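Long-range contacts in BtGH115A (Bacteroides thetaiotaomicron, PDB 5BY3), which acts as a family GH115 4-O-methyl-alpha-glucuronidase, a glycoside hydrolase with specificity for decorated arabinogalactans: residues E441-D449 / H465-E473; A592-T600 / F617-R627. All blocks are in the same frame, centred on the assembly; numbering follows the deposited sequence.

Contact 1. Residues E441-D449 / H465-E473; sequences EYQIELFMD and HLKHWLERE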
loop_
_atom_site.group_PDB
_atom_site.type_symbol
_atom_site.label_atom_id
_atom_site.label_comp_id
_atom_site.label_asym_id
_atom_site.label_seq_id
_atom_site.Cartn_x
_atom_site.Cartn_y
_atom_site.Cartn_z
ATOM N N GLU A 441 -2.752 -8.118 -2.883
ATOM C CA GLU A 441 -3.109 -8.846 -1.689
ATOM C C GLU A 441 -1.981 -8.876 -0.649
ATOM O O GLU A 441 -2.182 -8.628 0.556
ATOM C CB GLU A 441 -3.469 -10.278 -2.047
ATOM C CG GLU A 441 -4.696 -10.443 -2.945
ATOM C CD GLU A 441 -4.363 -10.626 -4.427
ATOM O OE1 GLU A 441 -3.220 -10.353 -4.860
ATOM O OE2 GLU A 441 -5.271 -11.077 -5.167
ATOM N N TYR A 442 -0.778 -9.164 -1.112
ATOM C CA TYR A 442 0.304 -9.287 -0.192
ATOM C C TYR A 442 0.663 -7.923 0.447
ATOM O O TYR A 442 0.660 -7.824 1.695
ATOM C CB TYR A 442 1.541 -9.999 -0.796
ATOM C CG TYR A 442 2.637 -10.020 0.257
ATOM C CD1 TYR A 442 2.496 -10.807 1.404
ATOM C CD2 TYR A 442 3.744 -9.162 0.177
ATOM C CE1 TYR A 442 3.446 -10.778 2.398
ATOM C CE2 TYR A 442 4.708 -9.138 1.191
ATOM C CZ TYR A 442 4.538 -9.956 2.290
ATOM O OH TYR A 442 5.443 -9.968 3.302
ATOM N N GLN A 443 0.953 -6.903 -0.375
ATOM C CA GLN A 443 1.338 -5.560 0.150
ATOM C C GLN A 443 0.302 -4.965 1.127
ATOM O O GLN A 443 0.669 -4.369 2.150
ATOM C CB GLN A 443 1.627 -4.552 -0.966
ATOM C CG GLN A 443 2.844 -4.876 -1.852
ATOM C CD GLN A 443 2.526 -5.721 -3.103
ATOM O OE1 GLN A 443 1.462 -6.352 -3.199
ATOM N NE2 GLN A 443 3.456 -5.747 -4.061
ATOM N N ILE A 444 -0.975 -5.190 0.816
ATOM C CA ILE A 444 -2.095 -4.740 1.599
ATOM C C ILE A 444 -2.005 -5.389 2.975
ATOM O O ILE A 444 -2.140 -4.709 3.993
ATOM C CB ILE A 444 -3.440 -5.068 0.904
ATOM C CG1 ILE A 444 -3.599 -4.238 -0.386
ATOM C CG2 ILE A 444 -4.640 -4.849 1.844
ATOM C CD1 ILE A 444 -4.700 -4.717 -1.330
ATOM N N GLU A 445 -1.762 -6.688 3.022
ATOM C CA GLU A 445 -1.735 -7.351 4.309
ATOM C C GLU A 445 -0.491 -6.933 5.107
ATOM O O GLU A 445 -0.550 -6.762 6.336
ATOM C CB GLU A 445 -1.803 -8.864 4.150
ATOM C CG GLU A 445 -1.971 -9.600 5.474
ATOM C CD GLU A 445 -2.195 -11.085 5.310
ATOM O OE1 GLU A 445 -2.706 -11.516 4.257
ATOM O OE2 GLU A 445 -1.867 -11.831 6.259
ATOM N N LEU A 446 0.627 -6.750 4.419
ATOM C CA LEU A 446 1.808 -6.213 5.068
ATOM C C LEU A 446 1.492 -4.846 5.719
ATOM O O LEU A 446 1.683 -4.669 6.911
ATOM C CB LEU A 446 2.972 -6.101 4.077
ATOM C CG LEU A 446 4.321 -5.567 4.615
ATOM C CD1 LEU A 446 4.878 -6.398 5.799
ATOM C CD2 LEU A 446 5.316 -5.483 3.456
ATOM N N PHE A 447 0.999 -3.900 4.923
ATOM C CA PHE A 447 0.594 -2.613 5.411
ATOM C C PHE A 447 -0.337 -2.750 6.629
ATOM O O PHE A 447 -0.158 -2.055 7.613
ATOM C CB PHE A 447 -0.108 -1.871 4.270
ATOM C CG PHE A 447 -0.246 -0.383 4.475
ATOM C CD1 PHE A 447 -1.380 0.149 5.089
ATOM C CD2 PHE A 447 0.744 0.493 4.017
ATOM C CE1 PHE A 447 -1.513 1.524 5.271
ATOM C CE2 PHE A 447 0.606 1.868 4.184
ATOM C CZ PHE A 447 -0.530 2.370 4.805
HETATM N N MSE A 448 -1.306 -3.661 6.561
HETATM C CA MSE A 448 -2.344 -3.757 7.600
HETATM C C MSE A 448 -1.801 -4.386 8.843
HETATM O O MSE A 448 -2.216 -3.988 9.941
HETATM C CB MSE A 448 -3.657 -4.448 7.191
HETATM C CG MSE A 448 -4.430 -3.690 6.114
HETATM SE SE MSE A 448 -4.808 -1.797 6.549
HETATM C CE MSE A 448 -4.750 -1.153 4.710
ATOM N N ASP A 449 -0.893 -5.353 8.674
ATOM C CA ASP A 449 -0.098 -5.920 9.782
ATOM C C ASP A 449 0.749 -4.862 10.474
ATOM O O ASP A 449 0.810 -4.841 11.707
ATOM C CB ASP A 449 0.824 -7.068 9.323
ATOM C CG ASP A 449 0.069 -8.386 9.063
ATOM O OD1 ASP A 449 -1.095 -8.509 9.486
ATOM O OD2 ASP A 449 0.636 -9.299 8.418
ATOM N N HIS A 465 8.245 -12.261 7.322
ATOM C CA HIS A 465 6.834 -11.935 7.060
ATOM C C HIS A 465 6.348 -12.594 5.762
ATOM O O HIS A 465 5.356 -13.317 5.783
ATOM C CB HIS A 465 6.589 -10.425 7.041
ATOM C CG HIS A 465 5.128 -10.045 7.000
ATOM N ND1 HIS A 465 4.426 -9.888 5.815
ATOM C CD2 HIS A 465 4.233 -9.817 8.000
ATOM C CE1 HIS A 465 3.168 -9.575 6.088
ATOM N NE2 HIS A 465 3.028 -9.514 7.403
ATOM N N LEU A 466 7.060 -12.370 4.657
ATOM C CA LEU A 466 6.717 -12.985 3.352
ATOM C C LEU A 466 6.744 -14.532 3.373
ATOM O O LEU A 466 5.848 -15.179 2.837
ATOM C CB LEU A 466 7.650 -12.439 2.239
ATOM C CG LEU A 466 7.530 -13.042 0.842
ATOM C CD1 LEU A 466 6.144 -12.821 0.248
ATOM C CD2 LEU A 466 8.619 -12.501 -0.069
ATOM N N LYS A 467 7.773 -15.106 4.005
ATOM C CA LYS A 467 7.856 -16.536 4.209
ATOM C C LYS A 467 6.612 -17.088 4.942
ATOM O O LYS A 467 5.988 -18.024 4.477
ATOM C CB LYS A 467 9.126 -16.836 4.988
ATOM C CG LYS A 467 9.396 -18.318 5.225
ATOM C CD LYS A 467 10.691 -18.497 6.009
ATOM C CE LYS A 467 10.660 -19.772 6.822
ATOM N NZ LYS A 467 10.993 -20.903 5.924
ATOM N N HIS A 468 6.250 -16.488 6.070
ATOM C CA HIS A 468 5.127 -16.923 6.868
ATOM C C HIS A 468 3.842 -16.824 6.053
ATOM O O HIS A 468 2.916 -17.653 6.208
ATOM C CB HIS A 468 5.045 -16.081 8.138
ATOM C CG HIS A 468 3.952 -16.495 9.066
ATOM N ND1 HIS A 468 2.626 -16.155 8.859
ATOM C CD2 HIS A 468 3.982 -17.211 10.217
ATOM C CE1 HIS A 468 1.886 -16.662 9.829
ATOM N NE2 HIS A 468 2.685 -17.300 10.670
ATOM N N TRP A 469 3.798 -15.835 5.158
ATOM C CA TRP A 469 2.606 -15.563 4.378
ATOM C C TRP A 469 2.449 -16.624 3.302
ATOM O O TRP A 469 1.362 -17.186 3.188
ATOM C CB TRP A 469 2.646 -14.145 3.770
ATOM C CG TRP A 469 1.352 -13.703 3.091
ATOM C CD1 TRP A 469 0.244 -13.144 3.705
ATOM C CD2 TRP A 469 1.024 -13.792 1.677
ATOM N NE1 TRP A 469 -0.717 -12.861 2.763
ATOM C CE2 TRP A 469 -0.272 -13.252 1.517
ATOM C CE3 TRP A 469 1.723 -14.220 0.539
ATOM C CZ2 TRP A 469 -0.899 -13.139 0.255
ATOM C CZ3 TRP A 469 1.104 -14.097 -0.722
ATOM C CH2 TRP A 469 -0.192 -13.565 -0.854
ATOM N N LEU A 470 3.514 -16.889 2.527
ATOM C CA LEU A 470 3.493 -17.922 1.429
ATOM C C LEU A 470 3.262 -19.300 1.971
ATOM O O LEU A 470 2.459 -20.067 1.409
ATOM C CB LEU A 470 4.788 -17.948 0.566
ATOM C CG LEU A 470 5.184 -16.642 -0.149
ATOM C CD1 LEU A 470 6.649 -16.578 -0.477
ATOM C CD2 LEU A 470 4.356 -16.358 -1.383
ATOM N N GLU A 471 3.944 -19.594 3.077
ATOM C CA GLU A 471 3.720 -20.840 3.812
ATOM C C GLU A 471 2.279 -20.976 4.195
ATOM O O GLU A 471 1.712 -22.033 3.986
ATOM C CB GLU A 471 4.625 -20.955 5.041
ATOM C CG GLU A 471 6.049 -21.325 4.674
ATOM C CD GLU A 471 6.960 -21.467 5.862
ATOM O OE1 GLU A 471 6.675 -20.854 6.924
ATOM O OE2 GLU A 471 7.972 -22.182 5.700
ATOM N N ARG A 472 1.672 -19.902 4.715
ATOM C CA ARG A 472 0.229 -19.944 5.058
ATOM C C ARG A 472 -0.711 -20.095 3.832
ATOM O O ARG A 472 -1.681 -20.847 3.901
ATOM C CB ARG A 472 -0.172 -18.755 5.954
ATOM C CG ARG A 472 -1.551 -18.776 6.617
ATOM C CD ARG A 472 -1.829 -17.356 7.130
ATOM N NE ARG A 472 -2.334 -16.488 6.042
ATOM C CZ ARG A 472 -2.423 -15.148 6.036
ATOM N NH1 ARG A 472 -1.999 -14.410 7.044
ATOM N NH2 ARG A 472 -2.929 -14.526 4.967
ATOM N N GLU A 473 -0.438 -19.397 2.730
ATOM C CA GLU A 473 -1.406 -19.385 1.597
ATOM C C GLU A 473 -1.227 -20.574 0.631
ATOM O O GLU A 473 -2.205 -21.177 0.171
ATOM C CB GLU A 473 -1.433 -18.055 0.838
ATOM C CG GLU A 473 -1.596 -16.769 1.663
ATOM C CD GLU A 473 -2.796 -16.718 2.617
ATOM O OE1 GLU A 473 -3.720 -15.960 2.366
ATOM O OE2 GLU A 473 -2.807 -17.374 3.668
#

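Contact 2. Residues A592-T600 / F617-R627; sequences AYDSIAALT and FKPRKLPVFNR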
loop_
_atom_site.group_PDB
_atom_site.type_symbol
_atom_site.label_atom_id
_atom_site.label_comp_id
_atom_site.label_asym_id
_atom_site.label_seq_id
_atom_site.Cartn_x
_atom_site.Cartn_y
_atom_site.Cartn_z
ATOM N N ALA A 592 5.077 -13.169 -26.821
ATOM C CA ALA A 592 5.104 -12.704 -25.435
ATOM C C ALA A 592 3.852 -11.911 -25.107
ATOM O O ALA A 592 3.227 -12.156 -24.070
ATOM C CB ALA A 592 6.347 -11.864 -25.180
ATOM N N TYR A 593 3.491 -10.984 -26.003
ATOM C CA TYR A 593 2.212 -10.295 -25.943
ATOM C C TYR A 593 1.075 -11.327 -25.853
ATOM O O TYR A 593 0.244 -11.234 -24.948
ATOM C CB TYR A 593 2.015 -9.351 -27.153
ATOM C CG TYR A 593 0.659 -8.658 -27.156
ATOM C CD1 TYR A 593 -0.485 -9.294 -27.708
ATOM C CD2 TYR A 593 0.505 -7.381 -26.608
ATOM C CE1 TYR A 593 -1.736 -8.685 -27.691
ATOM C CE2 TYR A 593 -0.734 -6.746 -26.599
ATOM C CZ TYR A 593 -1.851 -7.401 -27.137
ATOM O OH TYR A 593 -3.084 -6.785 -27.114
ATOM N N ASP A 594 1.049 -12.317 -26.757
ATOM C CA ASP A 594 -0.070 -13.276 -26.816
ATOM C C ASP A 594 -0.160 -14.031 -25.507
ATOM O O ASP A 594 -1.255 -14.308 -24.997
ATOM C CB ASP A 594 0.023 -14.236 -28.024
ATOM C CG ASP A 594 -0.263 -13.538 -29.362
ATOM O OD1 ASP A 594 -1.035 -12.538 -29.362
ATOM O OD2 ASP A 594 0.303 -13.986 -30.412
ATOM N N SER A 595 1.001 -14.282 -24.925
ATOM C CA SER A 595 1.041 -15.033 -23.677
ATOM C C SER A 595 0.383 -14.289 -22.467
ATOM O O SER A 595 -0.380 -14.897 -21.699
ATOM C CB SER A 595 2.466 -15.516 -23.409
ATOM O OG SER A 595 2.512 -16.160 -22.158
ATOM N N ILE A 596 0.629 -12.978 -22.356
ATOM C CA ILE A 596 -0.020 -12.078 -21.370
ATOM C C ILE A 596 -1.544 -12.174 -21.518
ATOM O O ILE A 596 -2.252 -12.306 -20.538
ATOM C CB ILE A 596 0.442 -10.601 -21.565
ATOM C CG1 ILE A 596 1.943 -10.457 -21.389
ATOM C CG2 ILE A 596 -0.241 -9.672 -20.584
ATOM C CD1 ILE A 596 2.552 -9.273 -22.137
ATOM N N ALA A 597 -2.019 -12.107 -22.771
ATOM C CA ALA A 597 -3.428 -12.281 -23.131
ATOM C C ALA A 597 -3.997 -13.557 -22.544
ATOM O O ALA A 597 -5.000 -13.520 -21.823
ATOM C CB ALA A 597 -3.559 -12.319 -24.643
ATOM N N ALA A 598 -3.323 -14.674 -22.853
ATOM C CA ALA A 598 -3.690 -16.016 -22.393
ATOM C C ALA A 598 -3.737 -16.087 -20.869
ATOM O O ALA A 598 -4.741 -16.541 -20.310
ATOM C CB ALA A 598 -2.744 -17.077 -22.974
ATOM N N LEU A 599 -2.671 -15.607 -20.208
ATOM C CA LEU A 599 -2.641 -15.518 -18.744
ATOM C C LEU A 599 -3.839 -14.697 -18.200
ATOM O O LEU A 599 -4.434 -15.080 -17.205
ATOM C CB LEU A 599 -1.296 -14.953 -18.269
ATOM C CG LEU A 599 -0.087 -15.886 -18.498
ATOM C CD1 LEU A 599 1.254 -15.179 -18.365
ATOM C CD2 LEU A 599 -0.113 -17.023 -17.528
ATOM N N THR A 600 -4.224 -13.618 -18.893
ATOM C CA THR A 600 -5.312 -12.763 -18.435
ATOM C C THR A 600 -6.686 -13.420 -18.656
ATOM O O THR A 600 -7.624 -13.224 -17.822
ATOM C CB THR A 600 -5.234 -11.379 -19.100
ATOM O OG1 THR A 600 -3.911 -10.895 -18.948
ATOM C CG2 THR A 600 -6.223 -10.376 -18.486
ATOM N N PHE A 617 -5.243 -6.348 -18.849
ATOM C CA PHE A 617 -3.823 -6.192 -19.081
ATOM C C PHE A 617 -3.447 -4.910 -19.856
ATOM O O PHE A 617 -2.257 -4.654 -20.099
ATOM C CB PHE A 617 -3.193 -7.499 -19.628
ATOM C CG PHE A 617 -3.464 -7.804 -21.104
ATOM C CD1 PHE A 617 -4.573 -8.577 -21.493
ATOM C CD2 PHE A 617 -2.551 -7.411 -22.097
ATOM C CE1 PHE A 617 -4.797 -8.897 -22.840
ATOM C CE2 PHE A 617 -2.769 -7.751 -23.444
ATOM C CZ PHE A 617 -3.896 -8.488 -23.820
ATOM N N LYS A 618 -4.471 -4.121 -20.232
ATOM C CA LYS A 618 -4.317 -2.815 -20.917
ATOM C C LYS A 618 -4.990 -1.656 -20.165
ATOM O O LYS A 618 -5.639 -0.823 -20.810
ATOM C CB LYS A 618 -4.826 -2.850 -22.376
ATOM C CG LYS A 618 -4.611 -4.187 -23.091
ATOM C CD LYS A 618 -4.951 -4.128 -24.582
ATOM C CE LYS A 618 -3.716 -3.789 -25.407
ATOM N NZ LYS A 618 -4.048 -3.813 -26.844
ATOM N N PRO A 619 -4.806 -1.565 -18.811
ATOM C CA PRO A 619 -5.507 -0.508 -18.049
ATOM C C PRO A 619 -5.193 0.874 -18.602
ATOM O O PRO A 619 -4.040 1.178 -18.905
ATOM C CB PRO A 619 -4.930 -0.651 -16.638
ATOM C CG PRO A 619 -3.598 -1.311 -16.821
ATOM C CD PRO A 619 -3.790 -2.240 -17.967
ATOM N N ARG A 620 -6.244 1.660 -18.792
ATOM C CA ARG A 620 -6.186 2.982 -19.394
ATOM C C ARG A 620 -5.631 3.010 -20.850
ATOM O O ARG A 620 -5.339 4.068 -21.367
ATOM C CB ARG A 620 -5.450 3.936 -18.433
ATOM C CG ARG A 620 -5.941 5.375 -18.428
ATOM C CD ARG A 620 -5.098 6.233 -17.492
ATOM N NE ARG A 620 -4.731 7.469 -18.158
ATOM C CZ ARG A 620 -3.547 8.060 -18.084
ATOM N NH1 ARG A 620 -2.573 7.567 -17.348
ATOM N NH2 ARG A 620 -3.349 9.185 -18.736
ATOM N N LYS A 621 -5.491 1.847 -21.494
ATOM C CA LYS A 621 -5.048 1.738 -22.908
ATOM C C LYS A 621 -3.757 2.501 -23.196
ATOM O O LYS A 621 -3.593 3.131 -24.266
ATOM C CB LYS A 621 -6.130 2.171 -23.924
ATOM C CG LYS A 621 -7.578 1.951 -23.528
ATOM C CD LYS A 621 -8.061 0.570 -23.920
ATOM C CE LYS A 621 -9.550 0.450 -23.581
ATOM N NZ LYS A 621 -10.245 -0.613 -24.362
ATOM N N LEU A 622 -2.833 2.431 -22.248
ATOM C CA LEU A 622 -1.536 3.088 -22.405
ATOM C C LEU A 622 -0.749 2.377 -23.465
ATOM O O LEU A 622 -0.862 1.145 -23.581
ATOM C CB LEU A 622 -0.761 3.183 -21.078
ATOM C CG LEU A 622 -1.439 3.989 -19.958
ATOM C CD1 LEU A 622 -0.413 4.419 -18.924
ATOM C CD2 LEU A 622 -2.226 5.221 -20.449
ATOM N N PRO A 623 0.035 3.138 -24.266
ATOM C CA PRO A 623 0.764 2.550 -25.405
ATOM C C PRO A 623 1.622 1.333 -25.004
ATOM O O PRO A 623 1.601 0.289 -25.703
ATOM C CB PRO A 623 1.650 3.713 -25.892
ATOM C CG PRO A 623 0.926 4.922 -25.475
ATOM C CD PRO A 623 0.320 4.581 -24.141
ATOM N N VAL A 624 2.322 1.459 -23.865
ATOM C CA VAL A 624 3.146 0.375 -23.336
ATOM C C VAL A 624 2.441 -1.016 -23.333
ATOM O O VAL A 624 3.151 -2.027 -23.484
ATOM C CB VAL A 624 3.761 0.751 -21.954
ATOM C CG1 VAL A 624 2.735 0.687 -20.834
ATOM C CG2 VAL A 624 4.947 -0.130 -21.593
ATOM N N PHE A 625 1.098 -1.073 -23.190
ATOM C CA PHE A 625 0.391 -2.365 -23.100
ATOM C C PHE A 625 0.022 -2.988 -24.452
ATOM O O PHE A 625 -0.527 -4.099 -24.503
ATOM C CB PHE A 625 -0.888 -2.272 -22.228
ATOM C CG PHE A 625 -0.658 -1.722 -20.848
ATOM C CD1 PHE A 625 0.057 -2.456 -19.878
ATOM C CD2 PHE A 625 -1.126 -0.469 -20.504
ATOM C CE1 PHE A 625 0.291 -1.943 -18.608
ATOM C CE2 PHE A 625 -0.900 0.046 -19.215
ATOM C CZ PHE A 625 -0.206 -0.691 -18.273
ATOM N N ASN A 626 0.278 -2.270 -25.539
ATOM C CA ASN A 626 -0.060 -2.750 -26.883
ATOM C C ASN A 626 0.976 -3.745 -27.423
ATOM O O ASN A 626 2.062 -3.863 -26.856
ATOM C CB ASN A 626 -0.124 -1.559 -27.847
ATOM C CG ASN A 626 -1.293 -0.637 -27.580
ATOM O OD1 ASN A 626 -1.194 0.565 -27.830
ATOM N ND2 ASN A 626 -2.407 -1.187 -27.084
ATOM N N ARG A 627 0.685 -4.422 -28.549
ATOM C CA ARG A 627 1.797 -5.063 -29.284
ATOM C C ARG A 627 2.693 -3.925 -29.684
ATOM O O ARG A 627 2.220 -2.810 -29.915
ATOM C CB ARG A 627 1.383 -5.788 -30.537
ATOM C CG ARG A 627 0.731 -7.118 -30.335
ATOM C CD ARG A 627 0.079 -7.587 -31.646
ATOM N NE ARG A 627 -0.643 -8.834 -31.394
ATOM C CZ ARG A 627 -1.950 -8.935 -31.136
ATOM N NH1 ARG A 627 -2.759 -7.861 -31.098
ATOM N NH2 ARG A 627 -2.453 -10.142 -30.889
#

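Contact 1. Residues E441-D449 / H465-E473
Tyr442 leans across from helix 441-452 and sets the edge of its ring against the face of Trp469 on helix 462-473. The pair is edge-to-face, Tyr442 CD1 reaching Trp469 CD2 at 3.3 Å with the planes 67° apart. Tyr442 CB lies over the six-membered ring of the indole as a CH-pi contact, while Leu466 CD1 covers one face of the phenol. A tyrosine suits this place because its far end is polar: Tyr442 OH and His465 ND1 share a nearly straight hydrogen bond of 2.7 Å. The imidazole is thereby held at both nitrogens, since His465 NE2 donates to Asp449 OD2 over 2.6 Å. Asp449 OD2 accepts through its anti lone pair, and its carboxylate plane stands steeply to the ring. Leu446 CD1 lies over one imidazole face as a CH-pi contact, 3.6 Å from the centroid of the His465 ring.

Glu445 supplies the charged part of the interface. With CG anti to the backbone N (chi1 -172°) and the chain extended beyond it, the carboxylate meets the Arg472 guanidinium end-on and almost coplanar. The tighter arm of this salt bridge, Glu445 OE2 to Arg472 NH1, is 2.7 Å; OE1 takes NH2, both through syn lone pairs. Trp469 NE1 also donates to Glu445 OE1 at 2.8 Å, but from above the carboxylate plane, and Trp132 is a further donor to that oxygen. Arg472 also presents NE and NH2 side-on to Glu473, so two carboxylates fix the guanidinium's rotation and probably stabilise its charge.

The axes of 441-449 and 465-473 lie at 124°, nearer antiparallel than parallel. Ile444, Phe447 and Met448 rest on strand 429-433 of the parallel sheet, Tyr442 and Leu446 touch helix 411-423, and Leu466 and Leu470 meet helix 476-495.

Contact 2. Residues A592-T600 / F617-R627
Tyr593 projects from helix 587-603 into the 617-627 loop, where Arg627 lies across one face of its ring and Phe617 meets it from another direction. Arg627 CG sits 3.6 Å from the Tyr593 ring centroid, close to the ring normal, as a CH-pi contact. The extended chain then carries the guanidinium over Tyr593 CE1, its plane tilted 38° from the ring. A long aliphatic stem ending in charge suits arginine to this place: beyond the ring, Arg627 NH2 forms a salt bridge of 3.2 Å with Asp594 OD1. Phe617 turns its edge toward the face of Tyr593 in an offset edge-to-face pair, centroids 5.6 Å apart. At the phenol end, Lys618 NZ donates a hydrogen bond of 3.1 Å to Tyr593 OH.

Phe617 packs against the helix, touching Ile596, Ala597 and Thr600. Its CG sits between the backbone N and the carbonyl carbon (chi1 76°), which directs the ring at the helix surface. Ile596 CG2 touches Phe617 CD2 at 3.6 Å, and the small Ala597 lets the ring come close to the helix backbone, with Phe617 CE1 3.7 Å from Ala597 CA. Thr600 flanks CD1; Thr600 OG1 is turned back to donate to Ile596 O at 2.7 Å and is also bonded to Tyr561. Farther out, Lys572 bonds the carbonyls of Val624 and Asn626, tying down the loop that leads into Arg627.

The loop thus folds against one side of helix 587-603 on its way to strand 646-647, while Ala592, Ser595 and Ile596 pack that helix against helix 552-580.

Overall arrangement
From the N terminus, the chain passes through the mixed sheet and then the eight parallel strands of the TIM-barrel-like region. After strand 429-433 comes helix 441-452; contact 1 closes the 15-residue, mostly helical connection between its two segments, pairing this helix with helix 462-473. The chain continues through the long helices 476-495, 523-543 and 552-580 before contact 2 closes a second, mainly irregular loop of 16 residues, folding it back on helix 587-603. The contacts stand in series, neither nested nor crossed; the centres of contact 1 and contact 2 are 27 Å apart. Contact 1 ties a helix packed on the parallel sheet to the helix leading into 476-495; contact 2 lays the loop before the C-terminal strands against helix 587-603.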